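Local coordinates for protein tRNA (cytidine-2'-O-)-methyltransferase TrmJ (Sulfolobus acidocaldarius, PDB 4CNG) that catalyses 2'-O-methylation of cytidine 32 in tRNA, using S-adenosyl-L-methionine as methyl donor, and acts as a homodimer, at residues Thr22-Ile27 with Arg89-Lys94; Phe46-Phe51 with Ile168-Leu173; Phe128-Glu133 with Ser163-Ile168. The protein carries 1 engineered substitution. All blocks are in the same frame, centred on the assembly; numbering follows the deposited sequence.

Contact 1 (Thr22-Ile27 with Arg89-Lys94)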
loop_
_atom_site.group_PDB
_atom_site.type_symbol
_atom_site.label_atom_id
_atom_site.label_comp_id
_atom_site.label_asym_id
_atom_site.label_seq_id
_atom_site.Cartn_x
_atom_site.Cartn_y
_atom_site.Cartn_z
ATOM N N THR A 22 10.309 15.508 10.484
ATOM C CA THR A 22 8.892 15.592 10.772
ATOM C C THR A 22 8.163 15.467 9.454
ATOM O O THR A 22 8.563 16.068 8.470
ATOM C CB THR A 22 8.533 16.947 11.398
ATOM O OG1 THR A 22 9.222 17.100 12.646
ATOM C CG2 THR A 22 7.033 17.060 11.624
ATOM N N ILE A 23 7.137 14.638 9.430
ATOM C CA ILE A 23 6.445 14.333 8.198
ATOM C C ILE A 23 5.015 14.810 8.231
ATOM O O ILE A 23 4.263 14.473 9.127
ATOM C CB ILE A 23 6.443 12.809 7.904
ATOM C CG1 ILE A 23 7.861 12.225 7.953
ATOM C CG2 ILE A 23 5.733 12.546 6.579
ATOM C CD1 ILE A 23 8.776 12.745 6.876
ATOM N N ARG A 24 4.661 15.592 7.221
ATOM C CA ARG A 24 3.283 15.983 6.970
ATOM C C ARG A 24 2.782 15.261 5.720
ATOM O O ARG A 24 3.352 15.383 4.653
ATOM C CB ARG A 24 3.174 17.496 6.758
ATOM C CG ARG A 24 1.747 17.928 6.496
ATOM C CD ARG A 24 1.640 19.409 6.159
ATOM N NE ARG A 24 2.058 20.214 7.283
ATOM C CZ ARG A 24 2.225 21.530 7.238
ATOM N NH1 ARG A 24 1.990 22.213 6.122
ATOM N NH2 ARG A 24 2.726 22.122 8.296
ATOM N N LEU A 25 1.714 14.497 5.873
ATOM C CA LEU A 25 1.046 13.856 4.782
ATOM C C LEU A 25 -0.061 14.783 4.282
ATOM O O LEU A 25 -0.874 15.216 5.085
ATOM C CB LEU A 25 0.451 12.521 5.241
ATOM C CG LEU A 25 -0.268 11.711 4.208
ATOM C CD1 LEU A 25 0.652 11.296 3.093
ATOM C CD2 LEU A 25 -0.906 10.515 4.875
ATOM N N VAL A 26 -0.054 15.067 2.991
ATOM C CA VAL A 26 -1.054 15.920 2.344
ATOM C C VAL A 26 -1.756 15.122 1.261
ATOM O O VAL A 26 -1.128 14.656 0.333
ATOM C CB VAL A 26 -0.402 17.202 1.727
ATOM C CG1 VAL A 26 -1.456 18.027 1.010
ATOM C CG2 VAL A 26 0.351 17.988 2.770
ATOM N N ILE A 27 -3.078 15.001 1.400
ATOM C CA ILE A 27 -3.891 14.298 0.437
ATOM C C ILE A 27 -4.794 15.325 -0.251
ATOM O O ILE A 27 -5.581 15.983 0.404
ATOM C CB ILE A 27 -4.734 13.183 1.088
ATOM C CG1 ILE A 27 -3.917 12.302 2.024
ATOM C CG2 ILE A 27 -5.442 12.361 0.049
ATOM C CD1 ILE A 27 -2.787 11.570 1.339
ATOM N N ARG A 89 2.255 25.031 3.632
ATOM C CA ARG A 89 2.935 26.087 4.380
ATOM C C ARG A 89 3.846 25.578 5.481
ATOM O O ARG A 89 3.539 24.579 6.135
ATOM C CB ARG A 89 1.896 26.983 5.024
ATOM C CG ARG A 89 1.168 27.880 4.045
ATOM C CD ARG A 89 0.149 28.739 4.774
ATOM N NE ARG A 89 0.765 29.424 5.907
ATOM C CZ ARG A 89 0.186 29.598 7.090
ATOM N NH1 ARG A 89 -1.039 29.135 7.319
ATOM N NH2 ARG A 89 0.840 30.238 8.053
ATOM N N ASP A 90 4.905 26.326 5.753
ATOM C CA ASP A 90 5.715 26.123 6.947
ATOM C C ASP A 90 6.373 24.741 6.975
ATOM O O ASP A 90 6.475 24.137 8.037
ATOM C CB ASP A 90 4.860 26.345 8.205
ATOM C CG ASP A 90 4.137 27.692 8.197
ATOM O OD1 ASP A 90 4.770 28.703 7.820
ATOM O OD2 ASP A 90 2.945 27.743 8.576
ATOM N N VAL A 91 6.756 24.223 5.802
ATOM C CA VAL A 91 7.595 23.027 5.697
ATOM C C VAL A 91 8.899 23.358 4.960
ATOM O O VAL A 91 9.014 24.404 4.307
ATOM C CB VAL A 91 6.879 21.821 4.991
ATOM C CG1 VAL A 91 5.582 21.466 5.692
ATOM C CG2 VAL A 91 6.617 22.079 3.510
ATOM N N ASP A 92 9.909 22.521 5.155
ATOM C CA ASP A 92 11.202 22.733 4.526
ATOM C C ASP A 92 11.211 22.251 3.066
ATOM O O ASP A 92 11.934 22.794 2.237
ATOM C CB ASP A 92 12.285 21.991 5.321
ATOM C CG ASP A 92 12.448 22.536 6.739
ATOM O OD1 ASP A 92 12.499 23.776 6.899
ATOM O OD2 ASP A 92 12.522 21.724 7.690
ATOM N N LEU A 93 10.423 21.221 2.758
ATOM C CA LEU A 93 10.500 20.552 1.471
ATOM C C LEU A 93 9.134 19.989 1.141
ATOM O O LEU A 93 8.452 19.480 2.034
ATOM C CB LEU A 93 11.506 19.415 1.560
ATOM C CG LEU A 93 12.130 18.877 0.282
ATOM C CD1 LEU A 93 13.013 19.914 -0.411
ATOM C CD2 LEU A 93 12.916 17.625 0.636
ATOM N N LYS A 94 8.771 20.080 -0.133
ATOM C CA LYS A 94 7.516 19.561 -0.662
ATOM C C LYS A 94 7.799 18.471 -1.691
ATOM O O LYS A 94 8.406 18.758 -2.710
ATOM C CB LYS A 94 6.710 20.702 -1.291
ATOM C CG LYS A 94 6.290 21.795 -0.311
ATOM C CD LYS A 94 6.223 23.184 -0.958
ATOM C CE LYS A 94 6.058 24.279 0.073
ATOM N NZ LYS A 94 6.719 25.514 -0.396
#
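R24, on strand 22-28 of the parallel sheet of the SPOUT methyltransferase fold, reaches out to R89 and V91 in the turn between helix 84-87 and strand 93-97. Strand 125-130 lies between strands 22-28 and 93-97 in the sheet, and the R24 side chain packs on K125 of that middle strand. The R24 chain runs extended, with CG opposite the backbone N (chi1 -180°), and bends at chi3. This carries the guanidinium to the turn. R24 NH1 donates to R89 O at 2.8 Å, and the N-H...O angle of 141° is bent. NH1 approaches in the carbonyl plane of R89, on a lone pair of the oxygen, yet R89 O sits 22° out of the guanidinium plane. R24 NH2 adds a weak bond to R89 O at 3.4 Å, so two nitrogens share one acceptor.

V91 CG1 covers one face of the guanidinium. This methyl stands over its centre and is 3.7 Å from R24 NH1. R24 NE forms a salt bridge with E50, which probably offsets the charge. R24 also makes a cation-pi contact with Y52, and NH1 bonds A87 O as well. These partners fix the rotation of the group.

In the turn itself, R89 NH2 and D90 OD2 are 3.3 Å apart but interact by charge alone, and the R89 side chain is poorly ordered. Carbonyls at and just past the end of helix 84-87 probably favour the positive charge. A buried arginine here joins a strand to the loop between helix 84-87 and strand 93-97, within the parallel sheet and flanking helices of the alpha/beta SPOUT fold.

Contact 2 (Phe46-Phe51 with Ile168-Leu173)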
loop_
_atom_site.group_PDB
_atom_site.type_symbol
_atom_site.label_atom_id
_atom_site.label_comp_id
_atom_site.label_asym_id
_atom_site.label_seq_id
_atom_site.Cartn_x
_atom_site.Cartn_y
_atom_site.Cartn_z
ATOM N N PHE A 46 2.052 4.108 10.984
ATOM C CA PHE A 46 3.393 4.565 10.696
ATOM C C PHE A 46 3.732 5.903 11.359
ATOM O O PHE A 46 4.757 6.495 11.053
ATOM C CB PHE A 46 3.636 4.572 9.184
ATOM C CG PHE A 46 3.651 3.175 8.594
ATOM C CD1 PHE A 46 4.642 2.267 8.958
ATOM C CD2 PHE A 46 2.683 2.767 7.715
ATOM C CE1 PHE A 46 4.650 0.967 8.457
ATOM C CE2 PHE A 46 2.708 1.494 7.169
ATOM C CZ PHE A 46 3.692 0.606 7.523
ATOM N N LEU A 47 2.932 6.304 12.345
ATOM C CA LEU A 47 3.230 7.448 13.202
ATOM C C LEU A 47 3.609 8.692 12.406
ATOM O O LEU A 47 4.551 9.392 12.719
ATOM C CB LEU A 47 4.318 7.114 14.235
ATOM C CG LEU A 47 3.857 6.145 15.330
ATOM C CD1 LEU A 47 5.045 5.782 16.201
ATOM C CD2 LEU A 47 2.745 6.770 16.163
ATOM N N ILE A 48 2.752 9.069 11.472
ATOM C CA ILE A 48 2.922 10.313 10.738
ATOM C C ILE A 48 2.591 11.478 11.670
ATOM O O ILE A 48 1.634 11.417 12.442
ATOM C CB ILE A 48 2.021 10.290 9.494
ATOM C CG1 ILE A 48 2.603 9.339 8.449
ATOM C CG2 ILE A 48 1.753 11.671 8.952
ATOM C CD1 ILE A 48 3.944 9.782 7.909
ATOM N N ASP A 49 3.378 12.543 11.597
ATOM C CA ASP A 49 3.263 13.645 12.537
ATOM C C ASP A 49 2.051 14.567 12.280
ATOM O O ASP A 49 1.430 15.031 13.218
ATOM C CB ASP A 49 4.547 14.458 12.505
ATOM C CG ASP A 49 5.761 13.605 12.831
ATOM O OD1 ASP A 49 5.908 13.266 14.012
ATOM O OD2 ASP A 49 6.541 13.256 11.911
ATOM N N GLU A 50 1.773 14.879 11.024
ATOM C CA GLU A 50 0.721 15.832 10.625
ATOM C C GLU A 50 0.024 15.257 9.406
ATOM O O GLU A 50 0.653 14.612 8.572
ATOM C CB GLU A 50 1.364 17.179 10.272
ATOM C CG GLU A 50 2.028 17.859 11.446
ATOM C CD GLU A 50 2.632 19.212 11.116
ATOM O OE1 GLU A 50 2.734 19.586 9.934
ATOM O OE2 GLU A 50 3.111 19.870 12.066
ATOM N N PHE A 51 -1.283 15.485 9.328
ATOM C CA PHE A 51 -2.134 14.884 8.324
ATOM C C PHE A 51 -3.127 15.949 7.869
ATOM O O PHE A 51 -4.020 16.318 8.622
ATOM C CB PHE A 51 -2.843 13.651 8.940
ATOM C CG PHE A 51 -3.855 12.974 8.059
ATOM C CD1 PHE A 51 -3.716 12.875 6.702
ATOM C CD2 PHE A 51 -4.919 12.343 8.655
ATOM C CE1 PHE A 51 -4.634 12.181 5.948
ATOM C CE2 PHE A 51 -5.857 11.641 7.912
ATOM C CZ PHE A 51 -5.728 11.592 6.542
ATOM N N ILE A 168 2.991 2.494 0.865
ATOM C CA ILE A 168 4.349 2.171 0.460
ATOM C C ILE A 168 5.300 3.279 0.886
ATOM O O ILE A 168 6.383 3.016 1.371
ATOM C CB ILE A 168 4.409 1.864 -1.046
ATOM C CG1 ILE A 168 3.786 0.497 -1.296
ATOM C CG2 ILE A 168 5.827 2.000 -1.573
ATOM C CD1 ILE A 168 3.382 0.231 -2.709
ATOM N N VAL A 169 4.931 4.557 0.634
ATOM C CA VAL A 169 5.795 5.644 1.020
ATOM C C VAL A 169 5.985 5.693 2.540
ATOM O O VAL A 169 7.099 5.911 3.044
ATOM C CB VAL A 169 5.284 6.988 0.447
ATOM C CG1 VAL A 169 6.094 8.159 0.957
ATOM C CG2 VAL A 169 5.364 6.923 -1.075
ATOM N N LEU A 170 4.907 5.548 3.281
ATOM C CA LEU A 170 5.002 5.628 4.742
ATOM C C LEU A 170 5.866 4.481 5.313
ATOM O O LEU A 170 6.599 4.680 6.274
ATOM C CB LEU A 170 3.629 5.645 5.405
ATOM C CG LEU A 170 2.746 6.833 5.128
ATOM C CD1 LEU A 170 1.495 6.763 6.000
ATOM C CD2 LEU A 170 3.331 8.165 4.808
ATOM N N TYR A 171 5.751 3.294 4.736
ATOM C CA TYR A 171 6.611 2.155 5.065
ATOM C C TYR A 171 8.097 2.486 4.773
ATOM O O TYR A 171 8.976 2.209 5.589
ATOM C CB TYR A 171 6.146 0.959 4.231
ATOM C CG TYR A 171 7.154 -0.150 4.153
ATOM C CD1 TYR A 171 7.427 -0.940 5.245
ATOM C CD2 TYR A 171 7.890 -0.365 2.989
ATOM C CE1 TYR A 171 8.373 -1.953 5.167
ATOM C CE2 TYR A 171 8.790 -1.372 2.868
ATOM C CZ TYR A 171 9.063 -2.164 3.961
ATOM O OH TYR A 171 10.006 -3.153 3.806
ATOM N N GLU A 172 8.383 3.092 3.625
ATOM C CA GLU A 172 9.742 3.488 3.318
ATOM C C GLU A 172 10.265 4.469 4.365
ATOM O O GLU A 172 11.447 4.426 4.730
ATOM C CB GLU A 172 9.798 4.103 1.922
ATOM C CG GLU A 172 9.908 3.128 0.774
ATOM C CD GLU A 172 11.314 2.586 0.595
ATOM O OE1 GLU A 172 12.183 2.807 1.464
ATOM O OE2 GLU A 172 11.546 1.965 -0.447
ATOM N N LEU A 173 9.433 5.421 4.771
ATOM C CA LEU A 173 9.833 6.401 5.788
ATOM C C LEU A 173 10.068 5.753 7.145
ATOM O O LEU A 173 10.998 6.120 7.848
ATOM C CB LEU A 173 8.803 7.527 5.899
ATOM C CG LEU A 173 8.673 8.406 4.664
ATOM C CD1 LEU A 173 7.486 9.331 4.815
ATOM C CD2 LEU A 173 9.931 9.225 4.438
#
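The F46 ring lies with one face against the backbone of helix 162-175, at L170 and Y171. Y171 N stands over the ring centre, and L170 C lies over the same face but toward the rim. Y171 CA makes a CH-pi contact, 4.2 Å from the F46 ring centroid and 16° off the ring normal. On the same side, toward CD2, L170 CB comes to 3.8 Å from F46 CD2. On the far end of the ring, F46 CZ is 4.1 Å from Y171 CB. The ring thus lies along the helix backbone and the first side-chain carbons. F46 CG stands opposite the carbonyl carbon (chi1 -67°), which turns the ring toward the helix. P152 of the second subunit also packs on F46. Replacing F46 with an alanine would probably open a gap beside L170 CB and leave the Y171 backbone without its aromatic cover.

F46 sits where helix 33-45 gives way to the turn leading into strand 50-54. Helix 162-175 is the C-terminal helix of the SPOUT fold, which in this family belongs to the knotted half of the domain. The contact therefore joins that helix to the N-terminal helix-strand unit.

I48 carries the rest of the packing. Its side chain crosses that of L170 at about a right angle. I48 CD1 touches L170 CD2 at 3.6 Å, and I48 CG1 lies 3.7 Å from L170 CD1. CD2 of the leucine also lies near CG1 of the isoleucine. L42 of helix 33-45 packs on L170, while I23, L25 and V43 pack on I48. The Y171 ring leads away from this core, and its OH hydrogen-bonds E172 of the second subunit.

Contact 3 (Phe128-Glu133 with Ser163-Ile168); sequences FIFGRE and SHAVGI. With SAH (S-adenosyl-L-homocysteine), chain C.
G131 N is shared between the two ribose hydroxyls of S-adenosyl-L-homocysteine. It donates to SAH O2' at 3.1 Å along a nearly straight line, with an N-H...O angle of 163°. The same N-H also makes a weak bond to SAH O3', bent to 122°. The glycine lets the ribose come this close: a side chain on G131 would collide with O3'. R132 O lies 3.4 Å from SAH CG, so the backbone after the strand also follows the homocysteine part.

Strand 125-130 ends here, and its last residue, F130, packs on helix 162-175 next to the cofactor. Together the strand end, the loop after it and the helix form part of the cofactor pocket of the SPOUT fold. T97 OG1, P158 O, I151 N and L160 N also hydrogen-bond the ligand. T97 OG1 bonds I129 O as well, which ties the ligand site to the strand.

One face of the F130 ring is covered by V166. CG2 of V166 stands 3.6 Å from the F130 ring centroid, 10° off the normal, in a CH-pi contact. With CG1 of V166 anti to the backbone N, CG2 is left beside that N and over the ring. F130 CE2 also reaches V166 CA at 3.7 Å. A165 C approaches the ring obliquely, and the A165 methyl serves the ligand: CB is 3.8 Å from SAH C1'. Elsewhere on this helix, H164 stacks on H164 of the second subunit, and S163 OG hydrogen-bonds H164 NE2 of that subunit.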
loop_
_atom_site.group_PDB
_atom_site.type_symbol
_atom_site.label_atom_id
_atom_site.label_comp_id
_atom_site.label_asym_id
_atom_site.label_seq_id
_atom_site.Cartn_x
_atom_site.Cartn_y
_atom_site.Cartn_z
ATOM N N PHE A 128 4.679 15.274 2.122
ATOM C CA PHE A 128 4.499 14.275 1.066
ATOM C C PHE A 128 3.092 14.432 0.536
ATOM O O PHE A 128 2.140 14.268 1.296
ATOM C CB PHE A 128 4.741 12.849 1.571
ATOM C CG PHE A 128 6.188 12.489 1.730
ATOM C CD1 PHE A 128 6.928 12.894 2.828
ATOM C CD2 PHE A 128 6.874 11.893 0.692
ATOM C CE1 PHE A 128 8.286 12.590 2.926
ATOM C CE2 PHE A 128 8.204 11.541 0.802
ATOM C CZ PHE A 128 8.898 11.929 1.905
ATOM N N ILE A 129 2.972 14.710 -0.761
ATOM C CA ILE A 129 1.738 15.189 -1.355
ATOM C C ILE A 129 1.268 14.148 -2.372
ATOM O O ILE A 129 2.020 13.764 -3.277
ATOM C CB ILE A 129 1.932 16.557 -2.063
ATOM C CG1 ILE A 129 2.511 17.569 -1.117
ATOM C CG2 ILE A 129 0.677 17.012 -2.728
ATOM C CD1 ILE A 129 3.361 18.631 -1.780
ATOM N N PHE A 130 0.001 13.699 -2.216
ATOM C CA PHE A 130 -0.624 12.702 -3.070
ATOM C C PHE A 130 -1.861 13.297 -3.691
ATOM O O PHE A 130 -2.566 14.100 -3.076
ATOM C CB PHE A 130 -0.990 11.452 -2.223
ATOM C CG PHE A 130 0.197 10.729 -1.648
ATOM C CD1 PHE A 130 0.816 11.163 -0.518
ATOM C CD2 PHE A 130 0.684 9.600 -2.271
ATOM C CE1 PHE A 130 1.941 10.523 -0.028
ATOM C CE2 PHE A 130 1.783 8.920 -1.755
ATOM C CZ PHE A 130 2.413 9.386 -0.640
ATOM N N GLY A 131 -2.107 12.891 -4.917
ATOM C CA GLY A 131 -3.195 13.420 -5.709
ATOM C C GLY A 131 -4.454 12.585 -5.761
ATOM O O GLY A 131 -4.676 11.635 -5.016
ATOM N N ARG A 132 -5.343 13.065 -6.626
ATOM C CA ARG A 132 -6.711 12.569 -6.761
ATOM C C ARG A 132 -6.741 11.226 -7.459
ATOM O O ARG A 132 -5.988 11.003 -8.401
ATOM C CB ARG A 132 -7.473 13.611 -7.604
ATOM C CG ARG A 132 -7.487 15.021 -7.023
ATOM C CD ARG A 132 -7.786 16.052 -8.094
ATOM N NE ARG A 132 -7.685 17.421 -7.596
ATOM C CZ ARG A 132 -6.579 18.142 -7.565
ATOM N NH1 ARG A 132 -5.414 17.644 -7.914
ATOM N NH2 ARG A 132 -6.623 19.382 -7.131
ATOM N N GLU A 133 -7.653 10.358 -7.044
ATOM C CA GLU A 133 -7.763 9.082 -7.695
ATOM C C GLU A 133 -8.029 9.272 -9.185
ATOM O O GLU A 133 -7.475 8.564 -10.008
ATOM C CB GLU A 133 -8.863 8.236 -7.054
ATOM C CG GLU A 133 -8.652 7.912 -5.586
ATOM C CD GLU A 133 -9.397 8.807 -4.585
ATOM O OE1 GLU A 133 -9.354 10.088 -4.780
ATOM O OE2 GLU A 133 -9.950 8.229 -3.567
ATOM N N SER A 163 -4.362 4.952 -1.719
ATOM C CA SER A 163 -3.977 4.584 -0.381
ATOM C C SER A 163 -2.830 3.586 -0.320
ATOM O O SER A 163 -2.092 3.534 0.671
ATOM C CB SER A 163 -5.154 4.080 0.428
ATOM O OG SER A 163 -5.665 2.883 -0.042
ATOM N N HIS A 164 -2.683 2.778 -1.360
ATOM C CA HIS A 164 -1.551 1.844 -1.458
ATOM C C HIS A 164 -0.249 2.546 -1.757
ATOM O O HIS A 164 0.776 2.178 -1.192
ATOM C CB HIS A 164 -1.895 0.709 -2.429
ATOM C CG HIS A 164 -3.078 -0.089 -1.970
ATOM N ND1 HIS A 164 -4.377 0.349 -2.149
ATOM C CD2 HIS A 164 -3.156 -1.202 -1.199
ATOM C CE1 HIS A 164 -5.198 -0.477 -1.523
ATOM N NE2 HIS A 164 -4.489 -1.448 -0.962
ATOM N N ALA A 165 -0.302 3.604 -2.599
ATOM C CA ALA A 165 0.839 4.453 -2.774
ATOM C C ALA A 165 1.265 5.112 -1.451
ATOM O O ALA A 165 2.456 5.144 -1.097
ATOM C CB ALA A 165 0.565 5.501 -3.829
ATOM N N VAL A 166 0.281 5.617 -0.716
ATOM C CA VAL A 166 0.571 6.244 0.575
ATOM C C VAL A 166 1.232 5.182 1.497
ATOM O O VAL A 166 2.225 5.454 2.144
ATOM C CB VAL A 166 -0.692 6.780 1.201
ATOM C CG1 VAL A 166 -0.444 7.177 2.643
ATOM C CG2 VAL A 166 -1.204 7.989 0.415
ATOM N N GLY A 167 0.668 3.970 1.568
ATOM C CA GLY A 167 1.217 2.953 2.472
ATOM C C GLY A 167 2.656 2.599 2.146
ATOM O O GLY A 167 3.466 2.434 3.042
ATOM N N ILE A 168 2.991 2.494 0.865
ATOM C CA ILE A 168 4.349 2.171 0.460
ATOM C C ILE A 168 5.300 3.279 0.886
ATOM O O ILE A 168 6.383 3.016 1.371
ATOM C CB ILE A 168 4.409 1.864 -1.046
ATOM C CG1 ILE A 168 3.786 0.497 -1.296
ATOM C CG2 ILE A 168 5.827 2.000 -1.573
ATOM C CD1 ILE A 168 3.382 0.231 -2.709
HETATM N N SAH C . -5.006 8.906 -13.677
HETATM C CA SAH C . -4.352 9.577 -12.523
HETATM C CB SAH C . -3.977 8.501 -11.517
HETATM C CG SAH C . -3.783 9.040 -10.089
HETATM S SD SAH C . -3.378 7.732 -8.939
HETATM C C SAH C . -3.171 10.349 -13.036
HETATM O O SAH C . -2.801 10.231 -14.206
HETATM O OXT SAH C . -2.642 11.217 -12.371
HETATM C "C5'" SAH C . -3.675 8.638 -7.419
HETATM C "C4'" SAH C . -2.435 9.118 -6.675
HETATM O "O4'" SAH C . -1.689 7.976 -6.224
HETATM C "C3'" SAH C . -1.453 9.899 -7.475
HETATM O "O3'" SAH C . -1.898 11.260 -7.598
HETATM C "C2'" SAH C . -0.179 9.745 -6.693
HETATM O "O2'" SAH C . -0.204 10.586 -5.546
HETATM C "C1'" SAH C . -0.287 8.284 -6.238
HETATM N N9 SAH C . 0.373 7.308 -7.157
HETATM C C8 SAH C . -0.210 6.237 -7.767
HETATM N N7 SAH C . 0.750 5.460 -8.340
HETATM C C5 SAH C . 1.939 6.040 -8.049
HETATM C C6 SAH C . 3.287 5.698 -8.271
HETATM N N6 SAH C . 3.643 4.599 -8.967
HETATM N N1 SAH C . 4.221 6.492 -7.808
HETATM C C2 SAH C . 3.877 7.579 -7.100
HETATM N N3 SAH C . 2.650 7.979 -6.800
HETATM C C4 SAH C . 1.696 7.194 -7.251
#

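From the N terminus, the chain opens contact 1 at strand 22-28 and contact 2 at the turn before strand 50-54. Contact 1 closes first, at 89-94, so the two loops cross. Contact 3 opens at strand 125-130, after contact 1 has closed, and closes on helix 162-175. Contact 2 closes on the next part of that helix, so contact 3 is nested inside its loop. Contacts 2 and 3 share I168. V169 and L173 of the helix pack on F128, and V169 also on F130. Strands 22-28 and 50-54 are sheet neighbours, and a probable I23 N to D49 OD2 hydrogen bond links contacts 1 and 2. Backbone bonds from R24 and V26 to F128 join contacts 1 and 3.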